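Local coordinates for protein SusD homolog (Bacteroides thetaiotaomicron VPI-5482, PDB 3IHV) that probably binds sugars at the outer membrane as a SusD-family protein, for glycan uptake, at residues D169-C174 with G200-V205; P178-D183 with G234-L239; S188-F193 with G252-T257; E258-I263 with Y393-A398. One frame throughout, in Å; residues are numbered along the deposited sequence.

Interaction 1 (D169-C174 with G200-V205)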
loop_
_atom_site.group_PDB
_atom_site.type_symbol
_atom_site.label_atom_id
_atom_site.label_comp_id
_atom_site.label_asym_id
_atom_site.label_seq_id
_atom_site.Cartn_x
_atom_site.Cartn_y
_atom_site.Cartn_z
ATOM N N ASP A 169 6.377 -3.396 19.201
ATOM C CA ASP A 169 6.903 -2.173 18.560
ATOM C C ASP A 169 5.810 -1.094 18.374
ATOM O O ASP A 169 5.991 0.099 18.732
ATOM C CB ASP A 169 7.559 -2.470 17.211
ATOM C CG ASP A 169 9.021 -2.894 17.313
ATOM O OD1 ASP A 169 9.652 -2.730 18.391
ATOM O OD2 ASP A 169 9.564 -3.405 16.294
ATOM N N LEU A 170 4.667 -1.493 17.804
ATOM C CA LEU A 170 3.608 -0.524 17.545
ATOM C C LEU A 170 2.955 -0.041 18.842
ATOM O O LEU A 170 2.572 1.140 18.943
ATOM C CB LEU A 170 2.568 -1.082 16.561
ATOM C CG LEU A 170 3.164 -1.324 15.183
ATOM C CD1 LEU A 170 2.170 -2.077 14.271
ATOM C CD2 LEU A 170 3.573 -0.015 14.544
ATOM N N LEU A 171 2.799 -0.930 19.826
ATOM C CA LEU A 171 2.229 -0.518 21.114
ATOM C C LEU A 171 3.086 0.565 21.771
ATOM O O LEU A 171 2.530 1.536 22.324
ATOM C CB LEU A 171 1.989 -1.693 22.084
ATOM C CG LEU A 171 0.812 -2.601 21.781
ATOM C CD1 LEU A 171 0.832 -3.839 22.749
ATOM C CD2 LEU A 171 -0.509 -1.825 21.911
ATOM N N TYR A 172 4.413 0.422 21.728
ATOM C CA TYR A 172 5.275 1.478 22.241
ATOM C C TYR A 172 5.046 2.802 21.471
ATOM O O TYR A 172 4.918 3.846 22.084
ATOM C CB TYR A 172 6.749 1.081 22.130
ATOM C CG TYR A 172 7.711 2.104 22.683
ATOM C CD1 TYR A 172 8.143 3.175 21.912
ATOM C CD2 TYR A 172 8.229 1.973 23.972
ATOM C CE1 TYR A 172 9.063 4.107 22.411
ATOM C CE2 TYR A 172 9.142 2.912 24.483
ATOM C CZ TYR A 172 9.557 3.957 23.690
ATOM O OH TYR A 172 10.434 4.862 24.187
ATOM N N ALA A 173 4.953 2.746 20.141
ATOM C CA ALA A 173 4.744 3.968 19.325
ATOM C C ALA A 173 3.374 4.595 19.640
ATOM O O ALA A 173 3.272 5.815 19.737
ATOM C CB ALA A 173 4.930 3.668 17.820
ATOM N N CYS A 174 2.352 3.770 19.857
ATOM C CA CYS A 174 1.046 4.273 20.270
ATOM C C CYS A 174 1.139 5.005 21.610
ATOM O O CYS A 174 0.477 6.024 21.807
ATOM C CB CYS A 174 0.014 3.150 20.422
ATOM S SG CYS A 174 -0.471 2.381 18.831
ATOM N N GLY A 200 -3.435 3.253 13.647
ATOM C CA GLY A 200 -4.003 2.741 12.383
ATOM C C GLY A 200 -3.302 1.491 11.878
ATOM O O GLY A 200 -3.947 0.480 11.490
ATOM N N LEU A 201 -1.966 1.535 11.887
ATOM C CA LEU A 201 -1.209 0.392 11.418
ATOM C C LEU A 201 -1.412 -0.812 12.340
ATOM O O LEU A 201 -1.563 -1.925 11.854
ATOM C CB LEU A 201 0.276 0.739 11.262
ATOM C CG LEU A 201 1.150 -0.415 10.743
ATOM C CD1 LEU A 201 0.682 -0.879 9.390
ATOM C CD2 LEU A 201 2.604 0.032 10.693
ATOM N N LEU A 202 -1.437 -0.588 13.644
ATOM C CA LEU A 202 -1.659 -1.681 14.600
ATOM C C LEU A 202 -3.033 -2.327 14.363
ATOM O O LEU A 202 -3.169 -3.539 14.468
ATOM C CB LEU A 202 -1.490 -1.202 16.033
ATOM C CG LEU A 202 -1.618 -2.286 17.093
ATOM C CD1 LEU A 202 -0.685 -3.473 16.794
ATOM C CD2 LEU A 202 -1.402 -1.714 18.521
ATOM N N THR A 203 -4.031 -1.524 14.021
ATOM C CA THR A 203 -5.354 -2.055 13.673
ATOM C C THR A 203 -5.228 -3.019 12.494
ATOM O O THR A 203 -5.781 -4.116 12.520
ATOM C CB THR A 203 -6.319 -0.899 13.292
ATOM O OG1 THR A 203 -6.433 0.004 14.382
ATOM C CG2 THR A 203 -7.707 -1.393 12.853
ATOM N N LYS A 204 -4.516 -2.599 11.452
ATOM C CA LYS A 204 -4.345 -3.454 10.259
ATOM C C LYS A 204 -3.555 -4.734 10.564
ATOM O O LYS A 204 -3.848 -5.785 10.045
ATOM C CB LYS A 204 -3.763 -2.695 9.083
ATOM C CG LYS A 204 -3.580 -3.532 7.796
ATOM C CD LYS A 204 -3.157 -2.689 6.607
ATOM C CE LYS A 204 -4.345 -1.963 6.016
ATOM N NZ LYS A 204 -4.042 -1.327 4.720
ATOM N N VAL A 205 -2.544 -4.604 11.405
ATOM C CA VAL A 205 -1.757 -5.764 11.865
ATOM C C VAL A 205 -2.624 -6.733 12.593
ATOM O O VAL A 205 -2.603 -7.925 12.298
ATOM C CB VAL A 205 -0.582 -5.266 12.759
ATOM C CG1 VAL A 205 0.063 -6.418 13.590
ATOM C CG2 VAL A 205 0.436 -4.476 11.916
#

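Interaction 2 (P178-D183 with G234-L239)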
loop_
_atom_site.group_PDB
_atom_site.type_symbol
_atom_site.label_atom_id
_atom_site.label_comp_id
_atom_site.label_asym_id
_atom_site.label_seq_id
_atom_site.Cartn_x
_atom_site.Cartn_y
_atom_site.Cartn_z
ATOM N N PRO A 178 2.932 11.648 19.979
ATOM C CA PRO A 178 1.747 12.501 20.058
ATOM C C PRO A 178 0.950 12.307 18.769
ATOM O O PRO A 178 1.471 11.786 17.796
ATOM C CB PRO A 178 2.342 13.909 20.022
ATOM C CG PRO A 178 3.589 13.747 19.182
ATOM C CD PRO A 178 4.134 12.397 19.601
ATOM N N TYR A 179 -0.307 12.719 18.768
ATOM C CA TYR A 179 -1.056 12.807 17.521
ATOM C C TYR A 179 -0.389 13.915 16.710
ATOM O O TYR A 179 0.174 14.887 17.277
ATOM C CB TYR A 179 -2.530 13.149 17.748
ATOM C CG TYR A 179 -3.333 11.996 18.253
ATOM C CD1 TYR A 179 -3.801 11.030 17.378
ATOM C CD2 TYR A 179 -3.650 11.866 19.598
ATOM C CE1 TYR A 179 -4.540 9.957 17.833
ATOM C CE2 TYR A 179 -4.406 10.781 20.053
ATOM C CZ TYR A 179 -4.837 9.836 19.152
ATOM O OH TYR A 179 -5.591 8.753 19.576
ATOM N N ALA A 180 -0.424 13.751 15.388
ATOM C CA ALA A 180 0.220 14.696 14.469
ATOM C C ALA A 180 -0.137 16.162 14.737
ATOM O O ALA A 180 0.749 17.004 14.726
ATOM C CB ALA A 180 -0.085 14.333 12.998
ATOM N N THR A 181 -1.403 16.457 14.985
ATOM C CA THR A 181 -1.851 17.838 15.203
ATOM C C THR A 181 -1.666 18.353 16.645
ATOM O O THR A 181 -1.887 19.531 16.919
ATOM C CB THR A 181 -3.339 17.946 14.793
ATOM O OG1 THR A 181 -4.101 16.986 15.540
ATOM C CG2 THR A 181 -3.482 17.622 13.275
ATOM N N ASP A 182 -1.262 17.482 17.561
ATOM C CA ASP A 182 -1.054 17.843 18.956
ATOM C C ASP A 182 0.428 18.112 19.255
ATOM O O ASP A 182 0.774 18.698 20.288
ATOM C CB ASP A 182 -1.382 16.665 19.882
ATOM C CG ASP A 182 -2.867 16.421 20.118
ATOM O OD1 ASP A 182 -3.682 17.322 19.927
ATOM O OD2 ASP A 182 -3.222 15.282 20.584
ATOM N N ASP A 183 1.282 17.724 18.339
ATOM C CA ASP A 183 2.725 17.726 18.507
ATOM C C ASP A 183 3.392 19.096 18.579
ATOM O O ASP A 183 3.489 19.792 17.580
ATOM C CB ASP A 183 3.283 16.912 17.339
ATOM C CG ASP A 183 4.772 16.663 17.405
ATOM O OD1 ASP A 183 5.439 17.057 18.368
ATOM O OD2 ASP A 183 5.254 15.995 16.441
ATOM N N GLY A 234 -10.979 11.917 17.880
ATOM C CA GLY A 234 -11.350 13.118 17.194
ATOM C C GLY A 234 -10.155 13.809 16.544
ATOM O O GLY A 234 -10.281 14.956 16.093
ATOM N N LYS A 235 -9.003 13.147 16.495
ATOM C CA LYS A 235 -7.799 13.775 15.971
ATOM C C LYS A 235 -7.629 13.604 14.483
ATOM O O LYS A 235 -6.782 14.263 13.902
ATOM C CB LYS A 235 -6.567 13.226 16.717
ATOM C CG LYS A 235 -6.557 13.549 18.206
ATOM C CD LYS A 235 -6.005 14.942 18.494
ATOM C CE LYS A 235 -6.468 15.477 19.865
ATOM N NZ LYS A 235 -6.051 14.613 21.024
ATOM N N HIS A 236 -8.377 12.704 13.849
ATOM C CA HIS A 236 -8.217 12.465 12.431
ATOM C C HIS A 236 -9.595 12.435 11.754
ATOM O O HIS A 236 -10.626 12.396 12.430
ATOM C CB HIS A 236 -7.382 11.195 12.173
ATOM C CG HIS A 236 -5.942 11.362 12.521
ATOM N ND1 HIS A 236 -5.033 11.952 11.677
ATOM C CD2 HIS A 236 -5.269 11.095 13.672
ATOM C CE1 HIS A 236 -3.858 12.031 12.285
ATOM N NE2 HIS A 236 -3.971 11.506 13.489
ATOM N N GLY A 237 -9.593 12.496 10.432
ATOM C CA GLY A 237 -10.855 12.484 9.690
ATOM C C GLY A 237 -10.651 12.228 8.226
ATOM O O GLY A 237 -9.536 11.927 7.776
ATOM N N LEU A 238 -11.754 12.357 7.484
ATOM C CA LEU A 238 -11.749 12.229 6.042
ATOM C C LEU A 238 -11.726 13.605 5.413
ATOM O O LEU A 238 -12.449 14.545 5.868
ATOM C CB LEU A 238 -13.003 11.480 5.558
ATOM C CG LEU A 238 -13.201 10.067 6.115
ATOM C CD1 LEU A 238 -14.570 9.448 5.713
ATOM C CD2 LEU A 238 -12.008 9.192 5.670
ATOM N N LEU A 239 -10.913 13.748 4.379
ATOM C CA LEU A 239 -10.918 14.966 3.617
ATOM C C LEU A 239 -12.316 15.093 3.034
ATOM O O LEU A 239 -12.932 14.083 2.619
ATOM C CB LEU A 239 -9.868 14.992 2.500
ATOM C CG LEU A 239 -8.410 14.859 2.930
ATOM C CD1 LEU A 239 -7.469 15.145 1.750
ATOM C CD2 LEU A 239 -8.105 15.813 4.121
HETATM O O HOH W 1 -1.490 11.286 14.414
HETATM O O HOH W 2 -3.493 14.460 14.559
#

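Interaction 3 (S188-F193 with G252-T257). With EDO (1,2-ethanediol), chain N.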
loop_
_atom_site.group_PDB
_atom_site.type_symbol
_atom_site.label_atom_id
_atom_site.label_comp_id
_atom_site.label_asym_id
_atom_site.label_seq_id
_atom_site.Cartn_x
_atom_site.Cartn_y
_atom_site.Cartn_z
ATOM N N SER A 188 8.604 19.538 12.719
ATOM C CA SER A 188 7.763 19.075 11.631
ATOM C C SER A 188 7.576 17.580 11.760
ATOM O O SER A 188 8.540 16.867 12.040
ATOM C CB SER A 188 8.490 19.358 10.313
ATOM O OG SER A 188 7.926 18.662 9.231
ATOM N N ASN A 189 6.363 17.089 11.566
ATOM C CA ASN A 189 6.163 15.652 11.545
ATOM C C ASN A 189 5.583 15.176 10.203
ATOM O O ASN A 189 5.122 14.046 10.108
ATOM C CB ASN A 189 5.343 15.157 12.765
ATOM C CG ASN A 189 3.982 15.775 12.835
ATOM O OD1 ASN A 189 3.256 15.775 11.852
ATOM N ND2 ASN A 189 3.609 16.275 14.012
ATOM N N ASP A 190 5.692 16.034 9.165
ATOM C CA ASP A 190 5.213 15.700 7.824
ATOM C C ASP A 190 5.840 14.367 7.391
ATOM O O ASP A 190 7.054 14.204 7.452
ATOM C CB ASP A 190 5.656 16.735 6.765
ATOM C CG ASP A 190 5.174 18.145 7.040
ATOM O OD1 ASP A 190 4.936 18.511 8.194
ATOM O OD2 ASP A 190 5.053 18.917 6.073
ATOM N N TYR A 191 4.993 13.417 7.019
ATOM C CA TYR A 191 5.389 12.101 6.490
ATOM C C TYR A 191 6.180 11.264 7.476
ATOM O O TYR A 191 6.907 10.348 7.080
ATOM C CB TYR A 191 6.178 12.238 5.176
ATOM C CG TYR A 191 5.501 13.091 4.118
ATOM C CD1 TYR A 191 4.434 12.617 3.387
ATOM C CD2 TYR A 191 5.966 14.388 3.835
ATOM C CE1 TYR A 191 3.818 13.400 2.401
ATOM C CE2 TYR A 191 5.352 15.164 2.876
ATOM C CZ TYR A 191 4.287 14.668 2.167
ATOM O OH TYR A 191 3.671 15.433 1.212
ATOM N N ARG A 192 6.074 11.608 8.764
ATOM C CA ARG A 192 6.680 10.849 9.816
ATOM C C ARG A 192 5.575 10.255 10.700
ATOM O O ARG A 192 4.417 10.738 10.735
ATOM C CB ARG A 192 7.623 11.717 10.629
ATOM C CG ARG A 192 8.870 12.038 9.828
ATOM C CD ARG A 192 9.701 13.029 10.401
ATOM N NE ARG A 192 10.164 12.682 11.725
ATOM C CZ ARG A 192 10.882 13.509 12.461
ATOM N NH1 ARG A 192 11.265 14.684 11.968
ATOM N NH2 ARG A 192 11.228 13.164 13.697
ATOM N N PHE A 193 5.908 9.170 11.362
ATOM C CA PHE A 193 4.982 8.531 12.271
ATOM C C PHE A 193 4.556 9.439 13.439
ATOM O O PHE A 193 5.384 10.061 14.123
ATOM C CB PHE A 193 5.588 7.255 12.888
ATOM C CG PHE A 193 5.288 6.005 12.102
ATOM C CD1 PHE A 193 4.056 5.387 12.234
ATOM C CD2 PHE A 193 6.222 5.451 11.253
ATOM C CE1 PHE A 193 3.740 4.243 11.518
ATOM C CE2 PHE A 193 5.908 4.291 10.526
ATOM C CZ PHE A 193 4.673 3.690 10.675
ATOM N N GLY A 252 2.971 16.855 -3.328
ATOM C CA GLY A 252 3.804 16.924 -2.143
ATOM C C GLY A 252 3.192 17.724 -1.018
ATOM O O GLY A 252 3.901 18.423 -0.314
ATOM N N THR A 253 1.879 17.653 -0.911
ATOM C CA THR A 253 1.130 18.387 0.114
ATOM C C THR A 253 0.773 17.446 1.240
ATOM O O THR A 253 -0.026 16.507 1.066
ATOM C CB THR A 253 -0.122 18.983 -0.439
ATOM O OG1 THR A 253 0.243 19.902 -1.462
ATOM C CG2 THR A 253 -0.898 19.790 0.640
ATOM N N TRP A 254 1.409 17.684 2.387
ATOM C CA TRP A 254 1.120 16.915 3.581
ATOM C C TRP A 254 -0.067 17.525 4.315
ATOM O O TRP A 254 -0.044 18.691 4.650
ATOM C CB TRP A 254 2.314 16.926 4.539
ATOM C CG TRP A 254 2.033 16.353 5.868
ATOM C CD1 TRP A 254 1.944 17.059 7.059
ATOM C CD2 TRP A 254 1.799 14.974 6.210
ATOM N NE1 TRP A 254 1.650 16.196 8.091
ATOM C CE2 TRP A 254 1.544 14.926 7.608
ATOM C CE3 TRP A 254 1.770 13.785 5.489
ATOM C CZ2 TRP A 254 1.301 13.732 8.279
ATOM C CZ3 TRP A 254 1.509 12.601 6.166
ATOM C CH2 TRP A 254 1.282 12.589 7.537
ATOM N N ASP A 255 -1.067 16.699 4.594
ATOM C CA ASP A 255 -2.206 17.080 5.401
ATOM C C ASP A 255 -2.420 15.885 6.356
ATOM O O ASP A 255 -2.777 14.800 5.904
ATOM C CB ASP A 255 -3.472 17.320 4.557
ATOM C CG ASP A 255 -4.677 17.766 5.394
ATOM O OD1 ASP A 255 -4.708 17.510 6.619
ATOM O OD2 ASP A 255 -5.638 18.345 4.791
ATOM N N PRO A 256 -2.183 16.077 7.656
ATOM C CA PRO A 256 -2.285 14.938 8.561
ATOM C C PRO A 256 -3.718 14.475 8.876
ATOM O O PRO A 256 -3.896 13.490 9.574
ATOM C CB PRO A 256 -1.658 15.485 9.856
ATOM C CG PRO A 256 -2.068 16.892 9.869
ATOM C CD PRO A 256 -1.969 17.339 8.395
ATOM N N THR A 257 -4.726 15.173 8.382
ATOM C CA THR A 257 -6.105 14.808 8.653
ATOM C C THR A 257 -6.425 13.341 8.373
ATOM O O THR A 257 -6.833 12.607 9.266
ATOM C CB THR A 257 -7.083 15.720 7.881
ATOM O OG1 THR A 257 -6.863 17.085 8.256
ATOM C CG2 THR A 257 -8.529 15.341 8.192
HETATM C C1 EDO N . 6.214 6.802 7.191
HETATM O O1 EDO N . 5.675 7.946 7.887
HETATM C C2 EDO N . 6.158 7.016 5.670
HETATM O O2 EDO N . 6.748 8.244 5.218
HETATM O O HOH W 3 1.353 17.377 10.753
HETATM O O HOH W 4 1.469 14.312 -0.060
#

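Interaction 4 (E258-I263 with Y393-A398). With EDO (1,2-ethanediol), chain N.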
loop_
_atom_site.group_PDB
_atom_site.type_symbol
_atom_site.label_atom_id
_atom_site.label_comp_id
_atom_site.label_asym_id
_atom_site.label_seq_id
_atom_site.Cartn_x
_atom_site.Cartn_y
_atom_site.Cartn_z
ATOM N N GLU A 258 -6.250 12.951 7.121
ATOM C CA GLU A 258 -6.517 11.589 6.645
ATOM C C GLU A 258 -5.274 10.767 6.371
ATOM O O GLU A 258 -5.254 9.561 6.559
ATOM C CB GLU A 258 -7.394 11.660 5.381
ATOM C CG GLU A 258 -7.838 10.290 4.893
ATOM C CD GLU A 258 -8.943 10.290 3.862
ATOM O OE1 GLU A 258 -9.494 11.370 3.504
ATOM O OE2 GLU A 258 -9.241 9.151 3.429
ATOM N N SER A 259 -4.237 11.401 5.853
ATOM C CA SER A 259 -3.021 10.700 5.532
ATOM C C SER A 259 -2.269 10.300 6.804
ATOM O O SER A 259 -1.732 11.142 7.507
ATOM C CB SER A 259 -2.114 11.603 4.697
ATOM O OG SER A 259 -1.001 10.835 4.294
ATOM N N LEU A 260 -2.193 9.012 7.064
ATOM C CA LEU A 260 -1.506 8.503 8.253
ATOM C C LEU A 260 -0.054 8.060 7.925
ATOM O O LEU A 260 0.892 8.577 8.521
ATOM C CB LEU A 260 -2.340 7.377 8.847
ATOM C CG LEU A 260 -3.745 7.800 9.319
ATOM C CD1 LEU A 260 -4.470 6.552 9.860
ATOM C CD2 LEU A 260 -3.748 8.926 10.366
ATOM N N ILE A 261 0.109 7.183 6.931
ATOM C CA ILE A 261 1.400 6.703 6.492
ATOM C C ILE A 261 1.488 6.989 4.996
ATOM O O ILE A 261 0.795 6.377 4.205
ATOM C CB ILE A 261 1.628 5.197 6.780
ATOM C CG1 ILE A 261 1.438 4.924 8.275
ATOM C CG2 ILE A 261 3.055 4.789 6.280
ATOM C CD1 ILE A 261 1.497 3.415 8.666
ATOM N N GLU A 262 2.322 7.955 4.631
ATOM C CA GLU A 262 2.461 8.339 3.260
ATOM C C GLU A 262 3.956 8.490 3.018
ATOM O O GLU A 262 4.655 9.106 3.828
ATOM C CB GLU A 262 1.669 9.645 3.014
ATOM C CG GLU A 262 1.707 10.156 1.566
ATOM C CD GLU A 262 0.929 11.435 1.362
ATOM O OE1 GLU A 262 0.432 12.024 2.366
ATOM O OE2 GLU A 262 0.774 11.812 0.187
ATOM N N ILE A 263 4.433 7.903 1.915
ATOM C CA ILE A 263 5.834 7.951 1.543
ATOM C C ILE A 263 6.046 9.151 0.647
ATOM O O ILE A 263 5.386 9.286 -0.391
ATOM C CB ILE A 263 6.261 6.693 0.748
ATOM C CG1 ILE A 263 5.735 5.429 1.413
ATOM C CG2 ILE A 263 7.796 6.660 0.554
ATOM C CD1 ILE A 263 6.010 5.353 2.907
ATOM N N TYR A 393 0.391 6.731 -0.696
ATOM C CA TYR A 393 -0.389 6.466 0.502
ATOM C C TYR A 393 -0.314 4.975 0.868
ATOM O O TYR A 393 -0.846 4.107 0.149
ATOM C CB TYR A 393 -1.872 6.772 0.352
ATOM C CG TYR A 393 -2.252 8.235 0.224
ATOM C CD1 TYR A 393 -2.046 9.129 1.287
ATOM C CD2 TYR A 393 -2.879 8.692 -0.917
ATOM C CE1 TYR A 393 -2.432 10.451 1.194
ATOM C CE2 TYR A 393 -3.274 10.032 -1.038
ATOM C CZ TYR A 393 -3.055 10.898 0.031
ATOM O OH TYR A 393 -3.448 12.203 -0.084
ATOM N N PHE A 394 0.350 4.669 1.975
ATOM C CA PHE A 394 0.335 3.312 2.497
ATOM C C PHE A 394 -0.887 3.082 3.421
ATOM O O PHE A 394 -1.456 1.965 3.486
ATOM C CB PHE A 394 1.658 3.022 3.229
ATOM C CG PHE A 394 1.738 1.632 3.837
ATOM C CD1 PHE A 394 1.888 0.515 3.033
ATOM C CD2 PHE A 394 1.759 1.472 5.209
ATOM C CE1 PHE A 394 1.983 -0.760 3.592
ATOM C CE2 PHE A 394 1.858 0.212 5.786
ATOM C CZ PHE A 394 1.984 -0.912 4.975
ATOM N N LEU A 395 -1.262 4.107 4.201
ATOM C CA LEU A 395 -2.387 4.006 5.125
ATOM C C LEU A 395 -3.104 5.348 5.285
ATOM O O LEU A 395 -2.477 6.368 5.674
ATOM C CB LEU A 395 -1.928 3.545 6.527
ATOM C CG LEU A 395 -3.077 3.176 7.492
ATOM C CD1 LEU A 395 -3.875 2.000 6.939
ATOM C CD2 LEU A 395 -2.531 2.905 8.907
ATOM N N ARG A 396 -4.393 5.361 4.952
ATOM C CA ARG A 396 -5.268 6.513 5.086
ATOM C C ARG A 396 -6.309 6.227 6.174
ATOM O O ARG A 396 -6.685 5.090 6.394
ATOM C CB ARG A 396 -6.044 6.779 3.778
ATOM C CG ARG A 396 -5.154 7.133 2.633
ATOM C CD ARG A 396 -5.881 7.758 1.469
ATOM N NE ARG A 396 -6.607 6.836 0.613
ATOM C CZ ARG A 396 -7.939 6.656 0.596
ATOM N NH1 ARG A 396 -8.763 7.290 1.442
ATOM N NH2 ARG A 396 -8.456 5.855 -0.318
ATOM N N TYR A 397 -6.837 7.252 6.806
ATOM C CA TYR A 397 -7.867 7.024 7.822
ATOM C C TYR A 397 -9.089 6.292 7.292
ATOM O O TYR A 397 -9.723 5.547 8.047
ATOM C CB TYR A 397 -8.262 8.365 8.392
ATOM C CG TYR A 397 -9.191 8.392 9.561
ATOM C CD1 TYR A 397 -8.763 8.026 10.823
ATOM C CD2 TYR A 397 -10.479 8.876 9.430
ATOM C CE1 TYR A 397 -9.597 8.106 11.915
ATOM C CE2 TYR A 397 -11.316 8.965 10.514
ATOM C CZ TYR A 397 -10.860 8.585 11.771
ATOM O OH TYR A 397 -11.689 8.700 12.845
ATOM N N ALA A 398 -9.449 6.467 6.009
ATOM C CA ALA A 398 -10.615 5.733 5.487
ATOM C C ALA A 398 -10.431 4.203 5.604
ATOM O O ALA A 398 -11.367 3.473 5.847
ATOM C CB ALA A 398 -10.904 6.113 4.018
HETATM C C1 EDO N . 6.214 6.802 7.191
HETATM O O1 EDO N . 5.675 7.946 7.887
HETATM C C2 EDO N . 6.158 7.016 5.670
HETATM O O2 EDO N . 6.748 8.244 5.218
#

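Interaction 1 (D169-C174 with G200-V205)
L170 reaches across to the helix carrying L201, L202 and V205 and divides its two methyls among them. Its CD1 lies 3.8 Å from V205 CG2 and 3.9 Å from L202 CA, resting on the backbone of the facing helix as well as on side chains. CD2 goes to L201, where the two CD2 methyls, of L170 and L201, are 4.0 Å apart and the side chains cross at about a right angle. L202 CG stands anti to the backbone N (chi1 -176°), and from there CD1 comes to 4.0 Å from L170 CB while CD2 turns to L171, meeting L171 CD2 at 3.5 Å. C174 SG adds a looser touch on the same CD2 of L202. An alanine in place of L202 would probably leave L171 without its partner here and open a gap beside L170 CB. No hydrogen bond links the two segments, so the contact is hydrophobic. Their axes approach to 9.8 Å and run nearly antiparallel, at 152°. Helix 159-176 is backed by helix 107-135 through Y172 and A173, while helix 195-210 leans on helix 219-232 and helix 397-412, so this pair belongs to the layered helical packing expected of the TPR-like SusD fold.

Interaction 2 (P178-D183 with G234-L239)
K235 lays its chain across the ring of Y179 and ends at D182. CB starts 3.6 Å from Y179 CD1. CG comes next and makes the CH-pi contact, 3.6 Å from the ring centroid and only 15° off its normal, with lysine and tyrosine side chains crossing at about a right angle. The chain bends at chi2 (-83°), and CD passes on to the carboxylate of D182, also lying 4.1 Å from T181 OG1. CE is 3.3 Å from D182 OD2. NZ closes the path with a 2.9 Å salt bridge to D182 OD2, taken on the syn lone pair. This joins two loops, one following helix 159-176 and the other helix 219-232, at the surface of the helical part of the SusD fold; Y179 also packs on I229 and L230 of the latter helix. An alanine at K235 would probably leave D182 without this countercharge and strip the CH-pi contact of CG from the Y179 face, with only CB still against the ring. H236 sits at the edge of the same tyrosine, its NE2 3.9 Å from Y179 CD1. That nitrogen shares a water with A180 N, at 2.7 Å from H236 NE2, whereas ND1 is bonded to the carbonyl of T257.

Interaction 3 (S188-F193 with G252-T257)
The chain from N189 to R192 makes a type II beta turn, closed by R192 N to N189 O, and its D190-Y191 part lies over the indole of W254. D190 CA stands almost squarely above the five-membered ring, 3.5 Å from its centroid and 6° off the normal. Y191 N covers the same face further along, while the D190 carboxylate, turned 25° from the ring plane, brings CG to 3.4 Å from W254 CD1. Y191 and W254 slide past each other in opposite directions, their planes 57° apart, and W254 CE3 comes over one face of the tyrosine, 3.6 Å from Y191 CD1. Polar ends are joined by water. One water gives a proton to N189 OD1 and takes one from W254 NE1 at 2.9 Å; another lies 2.8 Å from Y191 OH and is also close to T253 O. N189 ND2 turns away to D183 and A180. Y191 O accepts from O1 of a bound 1,2-ethanediol, which probably came from the crystallisation liquor. Here a type II turn laid over an indole face, with an Asx turn at D255 just beyond, packs two connecting loops together where the helical region of the SusD fold meets strand 259-263.

Interaction 4 (E258-I263 with Y393-A398)
I261 and L395 sit at the tight centre of this antiparallel pairing, with I261 CB 3.9 Å from L395 CB. Both take part in two classic beta bulges: L395 O accepts from both L260 N and I261 N, and I261 O from both F394 N and L395 N. The I261 N to L395 O bond is nearly straight, 172° at the hydrogen. I261 CG2 is anti to the backbone N (chi1 of CG1 -56°) and reaches F394 CD2 at 3.7 Å. On the face of S259 and E262, the Y393 ring takes S259 OG at its edge, 3.4 Å from Y393 CE1, and S259 OG bonds to E262 OE1. Everything here is buried, so the looser part is a matter of spacing: L260 CD1 stays 4.2 Å from L395 CD2, and I263 makes no close touch with 393-398. At the other end E258 O accepts from Y397 N at 2.8 Å, near the start of helix 397-412. E258 OE2 meets R396 NH1 at 2.8 Å, in the guanidinium plane but 35° above the carboxylate's. R429 shares E258, and E462 and E466 share R396, a buried charge network in which these carboxylates would tend to remain ionised.

In the fold
Interaction 1 joins helices 159-176 and 195-210, and interactions 2 and 3 use the loop between them. The second halves of 2 and 3 follow on either side of helix 242-250. Segment 258-263 of interaction 4 continues directly from 252-257. Along the chain the first three cross one another, while interaction 4 closes last, after 129 intervening residues. Centres are 10 to 18 Å apart, with 3 and 4 nearest. Interaction 4 lies deepest, about 9 Å from the chain's centre: L201 packs on L395, I261 and F394, L239 N bonds to E258 OE1, and W254 touches S259. The small two-stranded sheet thus ties the SusD-family part to the N-terminal helices.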